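PDB 1V9N: malate dehydrogenase from Pyrococcus horikoshii, which catalyses the NAD-dependent, reversible oxidation of (S)-malate to oxaloacetate as a homodimer of the LDH2/MDH2 oxidoreductase family. Local coordinates for residues N168-A173 with L250-L255. Numbering follows the deposited sequence.
Sequences NPIALA and LMVDIL. With NDP (NADPH dihydro-nicotinamide-adenine-dinucleotide phosphate), chain B.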
loop_
_atom_site.group_PDB
_atom_site.type_symbol
_atom_site.label_atom_id
_atom_site.label_comp_id
_atom_site.label_asym_id
_atom_site.label_seq_id
_atom_site.Cartn_x
_atom_site.Cartn_y
_atom_site.Cartn_z
ATOM N N ASN A 168 -4.551 3.857 -10.186
ATOM C CA ASN A 168 -4.483 2.582 -9.474
ATOM C C ASN A 168 -4.777 2.619 -7.980
ATOM O O ASN A 168 -3.875 2.776 -7.160
ATOM C CB ASN A 168 -3.099 1.993 -9.724
ATOM C CG ASN A 168 -2.757 1.956 -11.200
ATOM O OD1 ASN A 168 -3.620 2.197 -12.046
ATOM N ND2 ASN A 168 -1.511 1.644 -11.521
ATOM N N PRO A 169 -6.049 2.428 -7.607
ATOM C CA PRO A 169 -6.443 2.454 -6.201
ATOM C C PRO A 169 -6.071 1.210 -5.406
ATOM O O PRO A 169 -5.755 0.157 -5.968
ATOM C CB PRO A 169 -7.954 2.657 -6.282
ATOM C CG PRO A 169 -8.318 1.822 -7.472
ATOM C CD PRO A 169 -7.211 2.162 -8.477
ATOM N N ILE A 170 -6.102 1.366 -4.086
ATOM C CA ILE A 170 -5.822 0.297 -3.144
ATOM C C ILE A 170 -6.933 0.336 -2.108
ATOM O O ILE A 170 -7.256 1.401 -1.582
ATOM C CB ILE A 170 -4.491 0.505 -2.400
ATOM C CG1 ILE A 170 -3.323 0.428 -3.381
ATOM C CG2 ILE A 170 -4.360 -0.535 -1.291
ATOM C CD1 ILE A 170 -1.972 0.741 -2.753
ATOM N N ALA A 171 -7.522 -0.817 -1.817
ATOM C CA ALA A 171 -8.584 -0.873 -0.828
ATOM C C ALA A 171 -8.389 -2.035 0.138
ATOM O O ALA A 171 -7.991 -3.128 -0.266
ATOM C CB ALA A 171 -9.939 -0.998 -1.519
ATOM N N LEU A 172 -8.655 -1.777 1.415
ATOM C CA LEU A 172 -8.571 -2.793 2.449
ATOM C C LEU A 172 -9.760 -2.624 3.375
ATOM O O LEU A 172 -10.031 -1.527 3.876
ATOM C CB LEU A 172 -7.271 -2.686 3.261
ATOM C CG LEU A 172 -7.099 -3.808 4.307
ATOM C CD1 LEU A 172 -5.622 -4.032 4.571
ATOM C CD2 LEU A 172 -7.836 -3.462 5.601
ATOM N N ALA A 173 -10.477 -3.716 3.589
ATOM C CA ALA A 173 -11.632 -3.702 4.468
ATOM C C ALA A 173 -11.416 -4.773 5.525
ATOM O O ALA A 173 -10.913 -5.856 5.227
ATOM C CB ALA A 173 -12.901 -3.992 3.674
ATOM N N LEU A 250 2.924 1.755 -8.968
ATOM C CA LEU A 250 3.632 0.663 -9.633
ATOM C C LEU A 250 3.357 -0.676 -8.951
ATOM O O LEU A 250 3.241 -1.710 -9.606
ATOM C CB LEU A 250 5.137 0.932 -9.646
ATOM C CG LEU A 250 5.612 2.145 -10.449
ATOM C CD1 LEU A 250 7.135 2.094 -10.565
ATOM C CD2 LEU A 250 4.974 2.143 -11.842
HETATM N N MSE A 251 3.270 -0.652 -7.627
HETATM C CA MSE A 251 2.979 -1.864 -6.873
HETATM C C MSE A 251 1.682 -2.447 -7.420
HETATM O O MSE A 251 1.593 -3.639 -7.699
HETATM C CB MSE A 251 2.812 -1.531 -5.386
HETATM C CG MSE A 251 2.358 -2.703 -4.533
HETATM SE SE MSE A 251 2.230 -2.230 -2.652
HETATM C CE MSE A 251 0.453 -1.517 -2.654
ATOM N N VAL A 252 0.677 -1.592 -7.586
ATOM C CA VAL A 252 -0.612 -2.026 -8.110
ATOM C C VAL A 252 -0.487 -2.666 -9.497
ATOM O O VAL A 252 -1.055 -3.733 -9.744
ATOM C CB VAL A 252 -1.603 -0.846 -8.202
ATOM C CG1 VAL A 252 -2.868 -1.279 -8.939
ATOM C CG2 VAL A 252 -1.943 -0.345 -6.818
ATOM N N ASP A 253 0.247 -2.017 -10.398
ATOM C CA ASP A 253 0.427 -2.537 -11.755
ATOM C C ASP A 253 1.239 -3.831 -11.779
ATOM O O ASP A 253 1.013 -4.704 -12.615
ATOM C CB ASP A 253 1.115 -1.497 -12.646
ATOM C CG ASP A 253 0.155 -0.829 -13.619
ATOM O OD1 ASP A 253 -0.654 -1.541 -14.259
ATOM O OD2 ASP A 253 0.221 0.405 -13.760
ATOM N N ILE A 254 2.195 -3.950 -10.870
ATOM C CA ILE A 254 3.018 -5.147 -10.807
ATOM C C ILE A 254 2.171 -6.326 -10.320
ATOM O O ILE A 254 2.237 -7.418 -10.881
ATOM C CB ILE A 254 4.226 -4.928 -9.863
ATOM C CG1 ILE A 254 5.187 -3.915 -10.490
ATOM C CG2 ILE A 254 4.943 -6.251 -9.595
ATOM C CD1 ILE A 254 6.330 -3.485 -9.573
ATOM N N LEU A 255 1.356 -6.091 -9.294
ATOM C CA LEU A 255 0.510 -7.146 -8.740
ATOM C C LEU A 255 -0.688 -7.471 -9.627
ATOM O O LEU A 255 -1.164 -8.608 -9.651
ATOM C CB LEU A 255 0.032 -6.754 -7.335
ATOM C CG LEU A 255 1.142 -6.637 -6.279
ATOM C CD1 LEU A 255 0.565 -6.112 -4.966
ATOM C CD2 LEU A 255 1.794 -7.993 -6.068
HETATM P PA NDP B . -10.790 9.799 -0.872
HETATM O O1A NDP B . -12.169 10.197 -1.025
HETATM O O2A NDP B . -9.663 10.781 -0.695
HETATM O O5B NDP B . -10.745 8.716 0.360
HETATM C C5B NDP B . -9.513 8.089 0.763
HETATM C C4B NDP B . -9.894 7.129 1.906
HETATM O O4B NDP B . -9.672 7.889 3.107
HETATM C C3B NDP B . -11.310 6.630 1.983
HETATM O O3B NDP B . -11.271 5.243 2.435
HETATM C C2B NDP B . -12.018 7.488 2.972
HETATM O O2B NDP B . -13.169 6.934 3.632
HETATM C C1B NDP B . -10.881 7.882 3.864
HETATM N N9A NDP B . -10.980 9.246 4.451
HETATM C C8A NDP B . -11.464 10.450 3.864
HETATM N N7A NDP B . -11.364 11.456 4.703
HETATM C C5A NDP B . -10.818 10.956 5.849
HETATM C C6A NDP B . -10.445 11.509 7.117
HETATM N N6A NDP B . -10.622 12.813 7.359
HETATM N N1A NDP B . -9.901 10.696 8.087
HETATM C C2A NDP B . -9.712 9.358 7.847
HETATM N N3A NDP B . -10.025 8.745 6.687
HETATM C C4A NDP B . -10.579 9.604 5.718
HETATM O O3 NDP B . -10.299 8.815 -1.995
HETATM P PN NDP B . -10.049 8.828 -3.561
HETATM O O1N NDP B . -8.629 8.531 -3.724
HETATM O O2N NDP B . -10.533 10.192 -3.966
HETATM O O5D NDP B . -11.012 7.652 -4.031
HETATM C C5D NDP B . -11.886 7.766 -5.190
HETATM C C4D NDP B . -12.704 6.434 -5.398
HETATM O O4D NDP B . -12.518 6.054 -6.749
HETATM C C3D NDP B . -12.270 5.202 -4.564
HETATM O O3D NDP B . -13.454 4.539 -4.104
HETATM C C2D NDP B . -11.416 4.360 -5.496
HETATM O O2D NDP B . -11.465 2.992 -5.152
HETATM C C1D NDP B . -12.042 4.712 -6.871
HETATM N N1N NDP B . -11.087 4.646 -8.010
HETATM C C2N NDP B . -11.344 3.648 -8.991
HETATM C C3N NDP B . -10.421 3.582 -10.115
HETATM C C7N NDP B . -10.636 2.582 -11.166
HETATM O O7N NDP B . -9.900 2.469 -12.154
HETATM N N7N NDP B . -11.682 1.715 -11.087
HETATM C C4N NDP B . -9.339 4.513 -10.161
HETATM C C5N NDP B . -9.105 5.476 -9.188
HETATM C C6N NDP B . -9.983 5.551 -8.108
HETATM P P2B NDP B . -14.654 7.218 3.272
HETATM O O1X NDP B . -15.273 7.359 4.599
HETATM O O2X NDP B . -15.226 6.058 2.520
HETATM O O3X NDP B . -14.751 8.501 2.453
#
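The entry into strand 170-174 meets helix 242-258 through one polar link and a small apolar patch, all of it buried. The polar link joins Asn-168 to Asp-253. Asn-168 ND2 donates to Asp-253 OD2 at 3.1 Å, bent to 137° at the hydrogen; the acceptor lies close to the amide plane, but the donor stands above the carboxylate, whose plane is turned 88° from that of the amide. Ser-265 OG bonds both ND2 and OD2, and ND2 also reaches Ser-249 O, so the amide nitrogen has several acceptors at hand, while Asn-150 ND2 holds Asp-253 OD1. An alanine in place of Asn-168 would remove the amide and would probably leave Asp-253 OD2 with one hydrogen-bond donor fewer in a buried setting.

Apolar contacts begin on the same asparagine, whose CB sits 3.4 Å from Val-252 CG1, the branch anti to the backbone N. The other branch of Val-252 turns to the strand, with CG2 3.8 Å from Ile-170 CG1. Ile-170 extends its chain so that CD1 meets the methyl of selenomethionine Met-251 tip to tip; bent at chi3 (86°), Met-251 brings CE to 3.3 Å from Ile-170 CD1, tighter than normal carbon contact.

Pro-169 points away from the helix and lays its ring against the nicotinamide of NADPH, CD 3.6 Å from NDP C4N. Helix and cofactor thus flank the start of an inner strand of the seven-stranded mixed sheet, a helix-on-sheet contact backing the nicotinamide pocket of this LDH2/MDH2-family dehydrogenase.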